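Hypothetical protein EF3068 (Enterococcus faecalis, PDB 2B6C) is of unknown function but is probably a DNA alkylation repair enzyme of the AlkD-like kind, built entirely of helices and loops. Local coordinates at residues K66-R69 with E70-Y73; S106-A109 with W110-F113; P126-F129 with A130-G134; N146-L149 with M150-E153. All coordinates share one frame; numbering follows the deposited sequence. Where two conformers were deposited one is given.

The four contacts are all local, each within a few residues of chain, and they follow one another in series through an all-helical, solenoid-like fold. Interaction 1 opens helix 69-81, interaction 2 lies near the centre of the chain on helix 104-120, interaction 3 spans helix 125-132 and what follows it, and interaction 4 is the loop between helices 138-146 and 157-166. Centres of 1 and 4 are about 27 Å apart, on opposite sides of the chain's centre. Side chains join them: Arg69 reaches Ser106, Arg111 packs on Asn146 and Leu149, and Leu147 touches Ile128 and Phe129. Successive helical layers are thus tied together.

Interaction 1: residues K66-R69 with E70-Y73; sequences KTER and EYQY
Glu70 turns its carboxylate back along the chain, bent at chi2 (98°), and OE1 comes within 3.7 Å of Arg69 N. Its real partners are the backbone N-H groups of Ala30, Gly31 and Ile32, which grip both oxygens. Next comes Tyr71, whose backbone N donates to Glu68 O (3.1 Å), a three-residue bond that starts the first turn of helix 69-81. Its ring is the platform for Lys66: the lysine chain, bent at chi3 and chi4, lays CE over the centre of one face, 3.5 Å from the ring centroid. This is a CH-pi contact backed by a longer cation-pi approach, NZ being 4.7 Å from the same centroid. The Glu68 carboxylate comes to the ring's edge instead, OE1 near CE2, its plane turned 71° from the ring. Beyond the ring, Tyr71 OH bonds to Phe9 N. Gln72 N donates to Arg69 O at 2.9 Å, rather bent at 130°, while the aliphatic CG lies 3.8 Å from Arg69 NH1 where the two side chains cross at about a right angle. Tyr73 N adds a weak bond to that same Arg69 O (3.4 Å), which also sits over the centre of the Tyr73 ring. The ring's hydroxyl end meets the arginine's stem, OH to Arg69 CG 3.6 Å. Arg69 NH1 bonds to Lys101 O, while NH2 makes a salt bridge to Asp105, on which Tyr73 OH also converges. Around this helix start lie the loop that carries Phe29, Arg37 on helix 34-48, Tyr63 and Tyr64 on helix 53-65, and Asp105 on helix 104-120.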
loop_
_atom_site.group_PDB
_atom_site.type_symbol
_atom_site.label_atom_id
_atom_site.label_comp_id
_atom_site.label_asym_id
_atom_site.label_seq_id
_atom_site.Cartn_x
_atom_site.Cartn_y
_atom_site.Cartn_z
ATOM N N LYS B 66 -20.685 9.943 -14.001
ATOM C CA LYS B 66 -20.902 11.381 -13.861
ATOM C C LYS B 66 -20.403 12.104 -15.125
ATOM O O LYS B 66 -19.551 11.588 -15.838
ATOM C CB LYS B 66 -20.224 11.917 -12.581
ATOM C CG LYS B 66 -20.955 11.514 -11.292
ATOM C CD LYS B 66 -20.298 11.952 -9.963
ATOM C CE LYS B 66 -20.492 13.457 -9.662
ATOM N NZ LYS B 66 -21.939 13.962 -9.507
ATOM N N THR B 67 -20.909 13.317 -15.357
ATOM C CA THR B 67 -20.710 14.027 -16.600
ATOM C C THR B 67 -19.302 14.499 -16.839
ATOM O O THR B 67 -18.736 14.263 -17.905
ATOM C CB THR B 67 -21.677 15.236 -16.680
ATOM O OG1 THR B 67 -22.996 14.722 -16.808
ATOM C CG2 THR B 67 -21.361 16.121 -17.913
ATOM N N GLU B 68 -18.756 15.198 -15.852
ATOM C CA GLU B 68 -17.468 15.827 -16.010
ATOM C C GLU B 68 -16.349 14.801 -15.997
ATOM O O GLU B 68 -16.383 13.815 -15.226
ATOM C CB GLU B 68 -17.286 16.884 -14.931
ATOM C CG GLU B 68 -18.375 17.914 -14.952
ATOM C CD GLU B 68 -19.705 17.538 -14.211
ATOM O OE1 GLU B 68 -19.993 16.386 -13.775
ATOM O OE2 GLU B 68 -20.510 18.460 -14.112
ATOM N N ARG B 69 -15.368 15.054 -16.847
ATOM C CA ARG B 69 -14.242 14.154 -17.086
ATOM C C ARG B 69 -13.451 13.841 -15.787
ATOM O O ARG B 69 -13.025 12.735 -15.579
ATOM C CB ARG B 69 -13.340 14.803 -18.142
ATOM C CG ARG B 69 -12.274 13.905 -18.745
ATOM C CD ARG B 69 -12.785 12.504 -19.013
ATOM N NE ARG B 69 -11.903 11.751 -19.919
ATOM C CZ ARG B 69 -12.162 10.526 -20.372
ATOM N NH1 ARG B 69 -13.277 9.911 -19.993
ATOM N NH2 ARG B 69 -11.302 9.922 -21.206
ATOM N N GLU B 70 -13.280 14.828 -14.917
ATOM C CA GLU B 70 -12.498 14.614 -13.676
ATOM C C GLU B 70 -13.099 13.502 -12.765
ATOM O O GLU B 70 -12.383 12.871 -11.998
ATOM C CB GLU B 70 -12.315 15.938 -12.936
ATOM C CG GLU B 70 -11.566 16.996 -13.758
ATOM C CD GLU B 70 -12.494 17.987 -14.439
ATOM O OE1 GLU B 70 -13.608 17.617 -14.869
ATOM O OE2 GLU B 70 -12.111 19.163 -14.554
ATOM N N TYR B 71 -14.400 13.254 -12.881
ATOM C CA TYR B 71 -15.034 12.148 -12.173
ATOM C C TYR B 71 -14.628 10.780 -12.691
ATOM O O TYR B 71 -14.603 9.824 -11.910
ATOM C CB TYR B 71 -16.542 12.295 -12.185
ATOM C CG TYR B 71 -16.992 13.514 -11.390
ATOM C CD1 TYR B 71 -16.773 13.597 -9.992
ATOM C CD2 TYR B 71 -17.633 14.573 -12.021
ATOM C CE1 TYR B 71 -17.201 14.701 -9.262
ATOM C CE2 TYR B 71 -18.038 15.698 -11.301
ATOM C CZ TYR B 71 -17.822 15.752 -9.926
ATOM O OH TYR B 71 -18.241 16.875 -9.243
ATOM N N GLN B 72 -14.294 10.674 -13.987
ATOM C CA GLN B 72 -13.708 9.399 -14.495
ATOM C C GLN B 72 -12.326 9.217 -13.906
ATOM O O GLN B 72 -11.937 8.089 -13.580
ATOM C CB GLN B 72 -13.634 9.302 -16.029
ATOM C CG GLN B 72 -14.947 9.053 -16.728
ATOM C CD GLN B 72 -15.722 10.314 -16.985
ATOM O OE1 GLN B 72 -16.670 10.634 -16.250
ATOM N NE2 GLN B 72 -15.360 11.029 -18.036
ATOM N N TYR B 73 -11.602 10.328 -13.722
ATOM C CA TYR B 73 -10.254 10.271 -13.141
ATOM C C TYR B 73 -10.347 9.857 -11.684
ATOM O O TYR B 73 -9.498 9.095 -11.210
ATOM C CB TYR B 73 -9.515 11.612 -13.212
ATOM C CG TYR B 73 -9.315 12.207 -14.596
ATOM C CD1 TYR B 73 -9.280 11.398 -15.746
ATOM C CD2 TYR B 73 -9.092 13.604 -14.747
ATOM C CE1 TYR B 73 -9.084 11.948 -16.997
ATOM C CE2 TYR B 73 -8.899 14.173 -16.003
ATOM C CZ TYR B 73 -8.876 13.337 -17.129
ATOM O OH TYR B 73 -8.650 13.886 -18.370
#

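Interaction 2: residues S106-A109 with W110-F113; sequences SVDA and WRKF
Arg111 leaves the helix with CG anti to the backbone N (chi1 174°), then bends at chi2 and chi3, which folds its guanidinium back over the preceding turn. There one face of the flat group lies above Asp108 O, with CZ 4.0 Å from that oxygen. Asp108 has CG beside its own backbone N (chi1 -69°), and its side chain crosses that of Arg111 at a slant, the two planes 40° apart. The charged groups do not quite meet: Asp108 OD1 and Arg111 NH2 stay 4.4 Å apart, beyond a salt bridge. A water bridges them instead, donating to Asp108 OD1 (2.7 Å) and accepting from Arg111 NE (2.8 Å) in the guanidinium plane. Elsewhere on the turn, Trp110 N donates to Ser106 O at 2.8 Å, and its indole leans back until CD1 is 3.2 Å from that same oxygen, while NE1 bonds to Tyr64 OH. The stem of Lys112 runs past Asp108 O, with CG 3.5 Å away. Asp108 OD1 also makes a salt bridge to Arg142 NE, and Trp181 packs on both Asp108 and Arg111. Arg142 directly, and Arg111 by way of the water, thus probably fix the orientation of the buried carboxylate beside Trp181, an arrangement consistent with the acidic, tryptophan-lined cleft of AlkD relatives, though no role for Asp108 is established here.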
loop_
_atom_site.group_PDB
_atom_site.type_symbol
_atom_site.label_atom_id
_atom_site.label_comp_id
_atom_site.label_asym_id
_atom_site.label_seq_id
_atom_site.Cartn_x
_atom_site.Cartn_y
_atom_site.Cartn_z
ATOM N N SER B 106 -8.027 8.619 -20.193
ATOM C CA SER B 106 -8.629 7.534 -19.387
ATOM C C SER B 106 -8.026 6.152 -19.642
ATOM O O SER B 106 -7.864 5.378 -18.723
ATOM C CB SER B 106 -10.155 7.453 -19.568
ATOM O OG SER B 106 -10.492 7.017 -20.880
ATOM N N VAL B 107 -7.730 5.837 -20.902
ATOM C CA VAL B 107 -7.183 4.532 -21.270
ATOM C C VAL B 107 -5.778 4.314 -20.659
ATOM O O VAL B 107 -5.478 3.204 -20.169
ATOM C CB VAL B 107 -7.168 4.341 -22.829
ATOM C CG1 VAL B 107 -6.423 3.060 -23.236
ATOM C CG2 VAL B 107 -8.607 4.311 -23.363
ATOM N N ASP B 108 -4.935 5.345 -20.693
ATOM C CA ASP B 108 -3.612 5.278 -20.086
ATOM C C ASP B 108 -3.735 5.206 -18.571
ATOM O O ASP B 108 -2.947 4.531 -17.932
ATOM C CB ASP B 108 -2.720 6.474 -20.497
ATOM C CG ASP B 108 -2.320 6.445 -21.972
ATOM O OD1 ASP B 108 -2.514 5.411 -22.656
ATOM O OD2 ASP B 108 -1.781 7.478 -22.469
ATOM N N ALA B 109 -4.700 5.920 -17.982
ATOM C CA ALA B 109 -4.996 5.717 -16.533
ATOM C C ALA B 109 -5.462 4.280 -16.241
ATOM O O ALA B 109 -4.985 3.668 -15.284
ATOM C CB ALA B 109 -5.998 6.744 -16.000
ATOM N N TRP B 110 -6.387 3.727 -17.046
ATOM C CA TRP B 110 -6.752 2.295 -16.897
ATOM C C TRP B 110 -5.551 1.352 -17.080
ATOM O O TRP B 110 -5.425 0.365 -16.354
ATOM C CB TRP B 110 -7.861 1.840 -17.866
ATOM C CG TRP B 110 -9.232 2.285 -17.452
ATOM C CD1 TRP B 110 -10.099 3.092 -18.168
ATOM C CD2 TRP B 110 -9.911 1.945 -16.234
ATOM N NE1 TRP B 110 -11.264 3.274 -17.459
ATOM C CE2 TRP B 110 -11.184 2.576 -16.278
ATOM C CE3 TRP B 110 -9.574 1.147 -15.115
ATOM C CZ2 TRP B 110 -12.113 2.477 -15.227
ATOM C CZ3 TRP B 110 -10.514 1.024 -14.073
ATOM C CH2 TRP B 110 -11.773 1.694 -14.139
ATOM N N ARG B 111 -4.686 1.662 -18.045
ATOM C CA ARG B 111 -3.524 0.838 -18.318
ATOM C C ARG B 111 -2.629 0.749 -17.070
ATOM O O ARG B 111 -2.138 -0.347 -16.715
ATOM C CB ARG B 111 -2.730 1.358 -19.531
ATOM C CG ARG B 111 -1.388 0.580 -19.757
ATOM C CD ARG B 111 -0.222 1.305 -19.063
ATOM N NE ARG B 111 0.011 2.585 -19.730
ATOM C CZ ARG B 111 0.725 3.578 -19.219
ATOM N NH1 ARG B 111 1.285 3.431 -18.030
ATOM N NH2 ARG B 111 0.891 4.704 -19.905
ATOM N N LYS B 112 -2.441 1.895 -16.422
ATOM C CA LYS B 112 -1.739 1.976 -15.137
ATOM C C LYS B 112 -2.365 1.107 -14.068
ATOM O O LYS B 112 -1.649 0.453 -13.349
ATOM C CB LYS B 112 -1.619 3.419 -14.638
ATOM C CG LYS B 112 -0.593 4.179 -15.395
ATOM C CD LYS B 112 -0.624 5.697 -15.095
ATOM C CE LYS B 112 -0.249 6.517 -16.339
ATOM N NZ LYS B 112 0.280 7.883 -16.006
ATOM N N PHE B 113 -3.696 1.099 -13.974
ATOM C CA PHE B 113 -4.379 0.164 -13.090
ATOM C C PHE B 113 -4.058 -1.311 -13.398
ATOM O O PHE B 113 -3.690 -2.071 -12.477
ATOM C CB PHE B 113 -5.889 0.409 -13.081
ATOM C CG PHE B 113 -6.655 -0.649 -12.363
ATOM C CD1 PHE B 113 -6.650 -0.703 -10.957
ATOM C CD2 PHE B 113 -7.368 -1.604 -13.078
ATOM C CE1 PHE B 113 -7.374 -1.685 -10.280
ATOM C CE2 PHE B 113 -8.077 -2.588 -12.435
ATOM C CZ PHE B 113 -8.096 -2.625 -11.014
HETATM O O HOH W 1 -0.665 3.486 -22.276
#

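Interaction 3: residues P126-F129 with A130-G134; sequences PTIF and ALFYG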
loop_
_atom_site.group_PDB
_atom_site.type_symbol
_atom_site.label_atom_id
_atom_site.label_comp_id
_atom_site.label_asym_id
_atom_site.label_seq_id
_atom_site.Cartn_x
_atom_site.Cartn_y
_atom_site.Cartn_z
ATOM N N PRO B 126 0.244 -13.113 -18.231
ATOM C CA PRO B 126 -0.336 -13.657 -19.476
ATOM C C PRO B 126 -1.861 -13.617 -19.578
ATOM O O PRO B 126 -2.403 -13.374 -20.666
ATOM C CB PRO B 126 0.166 -15.128 -19.468
ATOM C CG PRO B 126 1.470 -15.020 -18.752
ATOM C CD PRO B 126 1.124 -14.124 -17.602
ATOM N N THR B 127 -2.538 -13.833 -18.459
ATOM C CA THR B 127 -3.991 -13.802 -18.395
ATOM C C THR B 127 -4.556 -12.398 -18.665
ATOM O O THR B 127 -5.489 -12.242 -19.451
ATOM C CB THR B 127 -4.472 -14.307 -17.017
ATOM O OG1 THR B 127 -3.898 -15.606 -16.768
ATOM C CG2 THR B 127 -5.976 -14.432 -16.977
ATOM N N ILE B 128 -3.987 -11.382 -18.018
ATOM C CA ILE B 128 -4.410 -10.008 -18.236
ATOM C C ILE B 128 -4.041 -9.523 -19.643
ATOM O O ILE B 128 -4.859 -8.943 -20.341
ATOM C CB ILE B 128 -3.868 -9.046 -17.170
ATOM C CG1 ILE B 128 -4.311 -9.499 -15.755
ATOM C CG2 ILE B 128 -4.321 -7.590 -17.490
ATOM C CD1 ILE B 128 -5.835 -9.859 -15.592
ATOM N N PHE B 129 -2.810 -9.777 -20.061
ATOM C CA PHE B 129 -2.443 -9.528 -21.442
ATOM C C PHE B 129 -3.451 -10.112 -22.464
ATOM O O PHE B 129 -3.843 -9.414 -23.377
ATOM C CB PHE B 129 -1.006 -9.970 -21.718
ATOM C CG PHE B 129 -0.557 -9.719 -23.152
ATOM C CD1 PHE B 129 -0.775 -10.682 -24.139
ATOM C CD2 PHE B 129 0.056 -8.524 -23.494
ATOM C CE1 PHE B 129 -0.383 -10.446 -25.461
ATOM C CE2 PHE B 129 0.477 -8.273 -24.813
ATOM C CZ PHE B 129 0.245 -9.242 -25.805
ATOM N N ALA B 130 -3.866 -11.371 -22.303
ATOM C CA ALA B 130 -4.778 -12.007 -23.259
ATOM C C ALA B 130 -6.181 -11.380 -23.298
ATOM O O ALA B 130 -6.877 -11.522 -24.314
ATOM C CB ALA B 130 -4.862 -13.538 -23.027
ATOM N N LEU B 131 -6.593 -10.707 -22.214
ATOM C CA LEU B 131 -7.854 -9.956 -22.183
ATOM C C LEU B 131 -7.868 -8.891 -23.277
ATOM O O LEU B 131 -8.885 -8.646 -23.927
ATOM C CB LEU B 131 -8.029 -9.207 -20.845
ATOM C CG LEU B 131 -8.431 -9.911 -19.565
ATOM C CD1 LEU B 131 -8.530 -8.861 -18.428
ATOM C CD2 LEU B 131 -9.744 -10.700 -19.773
ATOM N N PHE B 132 -6.733 -8.239 -23.451
ATOM C CA PHE B 132 -6.630 -7.070 -24.312
ATOM C C PHE B 132 -6.011 -7.396 -25.681
ATOM O O PHE B 132 -6.242 -6.678 -26.647
ATOM C CB PHE B 132 -5.813 -5.981 -23.579
ATOM C CG PHE B 132 -6.479 -5.474 -22.331
ATOM C CD1 PHE B 132 -7.512 -4.529 -22.405
ATOM C CD2 PHE B 132 -6.085 -5.952 -21.072
ATOM C CE1 PHE B 132 -8.169 -4.055 -21.223
ATOM C CE2 PHE B 132 -6.708 -5.486 -19.891
ATOM C CZ PHE B 132 -7.747 -4.536 -19.960
ATOM N N TYR B 133 -5.184 -8.441 -25.745
ATOM C CA TYR B 133 -4.507 -8.798 -26.997
ATOM C C TYR B 133 -5.515 -9.092 -28.137
ATOM O O TYR B 133 -6.431 -9.887 -27.949
ATOM C CB TYR B 133 -3.578 -10.032 -26.794
ATOM C CG TYR B 133 -3.078 -10.565 -28.102
ATOM C CD1 TYR B 133 -2.081 -9.882 -28.804
ATOM C CD2 TYR B 133 -3.640 -11.722 -28.689
ATOM C CE1 TYR B 133 -1.638 -10.324 -30.028
ATOM C CE2 TYR B 133 -3.179 -12.184 -29.930
ATOM C CZ TYR B 133 -2.184 -11.455 -30.599
ATOM O OH TYR B 133 -1.694 -11.858 -31.836
ATOM N N GLY B 134 -5.314 -8.491 -29.316
ATOM C CA GLY B 134 -6.213 -8.698 -30.465
ATOM C C GLY B 134 -7.667 -8.225 -30.308
ATOM O O GLY B 134 -8.543 -8.622 -31.076
#
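Phe129 O is gripped twice, by Tyr133 N at 2.9 Å nearly along the C=O axis and by Phe132 N at 3.1 Å from well above the carbonyl plane. These bonds belong to the last turn of helix 125-132, a short member of the all-helical solenoid, where four-residue and three-residue bonding mix. One turn earlier Ala130 N donates to Pro126 O in the ordinary alpha-helical way, but Leu131 N divides itself between Thr127 O and Ile128 O, both bonds weak. Phe129 and Tyr133 each hold CG anti to the backbone N (chi1 -179° and 170°), and this throws both rings out on the same flank. The ring planes are near parallel, 20° apart, yet slid so far that they barely overlap, with centroids 5.7 Å apart. The closest approach is at the stem of the tyrosine, CB lying 3.5 Å from Phe129 CE1, with the near edge of its ring following. Outside the pair, Tyr133 meets Tyr166 edge to face and Phe129 rests on Ala144. On another flank Ile128 runs alongside both Leu131 and Phe132, its CD1 4.0 Å from Leu131 CD1; this apolar group packs against helices 88-94 and 104-120, where Phe114 meets Phe132 edge to face. The Phe132 ring turns its edge toward the preceding turn, with CD2 3.3 Å from Ile128 O and CE2 4.0 Å from Ile128 CG2.

Interaction 4: residues N146-L149 with M150-E153; sequences NLQL and MLKE
Leu151 lays CD1 across the base of the Gln148 side chain, 3.8 Å from Gln148 CB and 4.0 Å from Gln148 CG. The two chains cross at a slant, held in step by the backbone: Leu151 N donates to Gln148 O at 2.8 Å and nearly straight (165°). Past this overlap Gln148 extends to Asn156, whose backbone N bonds to its OE1. Selenomethionine Met150 doubles back instead. Bends at chi2 (-55°) and chi3 bring CE to 3.8 Å from Leu149 CB, and SE passes over the Leu149 carbonyl. Two waters stitch the backbone where direct bonds are missing. One accepts from Met150 N and donates to Leu147 O (2.6 Å); the other accepts from Lys152 N and donates to Leu149 O (2.7 Å), an oxygen that also accepts a hydrogen bond from Gln185 NE2. Leu147 and Leu151 pack on helices 104-120 and 125-132. Counting the weak Leu149 N to Asn146 O bond, three-residue links follow one another along the chain, direct and water-mediated by turns. The result is two overlapping type I beta turns, from Asn146 to Leu149 and from Gln148 to Leu151, forming a hydrated connection between helices of the solenoid.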
loop_
_atom_site.group_PDB
_atom_site.type_symbol
_atom_site.label_atom_id
_atom_site.label_comp_id
_atom_site.label_asym_id
_atom_site.label_seq_id
_atom_site.Cartn_x
_atom_site.Cartn_y
_atom_site.Cartn_z
ATOM N N ASN B 146 0.905 -1.467 -23.876
ATOM C CA ASN B 146 1.517 -0.701 -22.820
ATOM C C ASN B 146 1.346 -1.330 -21.441
ATOM O O ASN B 146 1.694 -0.718 -20.443
ATOM C CB ASN B 146 0.994 0.753 -22.871
ATOM C CG ASN B 146 1.506 1.521 -24.101
ATOM O OD1 ASN B 146 2.441 1.075 -24.813
ATOM N ND2 ASN B 146 0.920 2.685 -24.341
ATOM N N LEU B 147 0.820 -2.555 -21.372
ATOM C CA LEU B 147 0.617 -3.228 -20.081
ATOM C C LEU B 147 1.911 -3.300 -19.269
ATOM O O LEU B 147 1.892 -3.195 -18.035
ATOM C CB LEU B 147 0.048 -4.642 -20.283
ATOM C CG LEU B 147 -0.322 -5.458 -19.032
ATOM C CD1 LEU B 147 -1.338 -4.704 -18.147
ATOM C CD2 LEU B 147 -0.834 -6.836 -19.429
ATOM N N GLN B 148 3.039 -3.436 -19.974
ATOM C CA GLN B 148 4.305 -3.765 -19.323
ATOM C C GLN B 148 5.298 -2.597 -19.190
ATOM O O GLN B 148 6.445 -2.823 -18.829
ATOM C CB GLN B 148 4.951 -4.922 -20.079
ATOM C CG GLN B 148 3.945 -6.045 -20.425
ATOM C CD GLN B 148 4.642 -7.307 -20.822
ATOM O OE1 GLN B 148 5.247 -7.984 -19.981
ATOM N NE2 GLN B 148 4.630 -7.605 -22.107
ATOM N N LEU B 149 4.838 -1.361 -19.433
ATOM C CA LEU B 149 5.710 -0.165 -19.474
ATOM C C LEU B 149 6.522 0.010 -18.215
ATOM O O LEU B 149 7.633 0.541 -18.252
ATOM C CB LEU B 149 4.898 1.121 -19.675
ATOM C CG LEU B 149 4.259 1.369 -21.038
ATOM C CD1 LEU B 149 3.600 2.763 -21.122
ATOM C CD2 LEU B 149 5.246 1.186 -22.157
HETATM N N MSE B 150 5.946 -0.399 -17.088
HETATM C CA MSE B 150 6.633 -0.246 -15.823
HETATM C C MSE B 150 7.226 -1.557 -15.307
HETATM O O MSE B 150 7.696 -1.590 -14.195
HETATM C CB MSE B 150 5.702 0.400 -14.776
HETATM C CG MSE B 150 5.199 1.809 -15.185
HETATM SE SE MSE B 150 6.666 3.031 -15.601
HETATM C CE MSE B 150 6.050 3.774 -17.213
ATOM N N LEU B 151 7.211 -2.625 -16.104
ATOM C CA LEU B 151 7.650 -3.938 -15.602
ATOM C C LEU B 151 9.161 -4.219 -15.641
ATOM O O LEU B 151 9.652 -5.153 -14.965
ATOM C CB LEU B 151 6.884 -5.078 -16.288
ATOM C CG LEU B 151 5.413 -5.119 -15.860
ATOM C CD1 LEU B 151 4.671 -6.283 -16.491
ATOM C CD2 LEU B 151 5.265 -5.108 -14.335
ATOM N N LYS B 152 9.886 -3.426 -16.435
ATOM C CA LYS B 152 11.344 -3.533 -16.521
ATOM C C LYS B 152 11.812 -4.951 -16.824
ATOM O O LYS B 152 11.467 -5.499 -17.867
ATOM C CB LYS B 152 12.000 -2.974 -15.257
ATOM C CG LYS B 152 11.690 -1.505 -15.041
ATOM C CD LYS B 152 12.227 -1.045 -13.747
ATOM C CE LYS B 152 11.864 0.411 -13.506
ATOM N NZ LYS B 152 12.100 0.751 -12.060
ATOM N N GLU B 153 12.572 -5.546 -15.903
ATOM C CA GLU B 153 13.157 -6.867 -16.129
ATOM C C GLU B 153 12.087 -7.978 -16.017
ATOM O O GLU B 153 12.301 -9.103 -16.463
ATOM C CB GLU B 153 14.347 -7.090 -15.178
ATOM C CG GLU B 153 15.513 -6.064 -15.322
ATOM C CD GLU B 153 15.400 -4.813 -14.417
ATOM O OE1 GLU B 153 16.280 -3.932 -14.494
ATOM O OE2 GLU B 153 14.451 -4.707 -13.617
HETATM O O HOH W 2 3.326 -1.588 -16.513
HETATM O O HOH W 3 9.639 -1.315 -18.251
#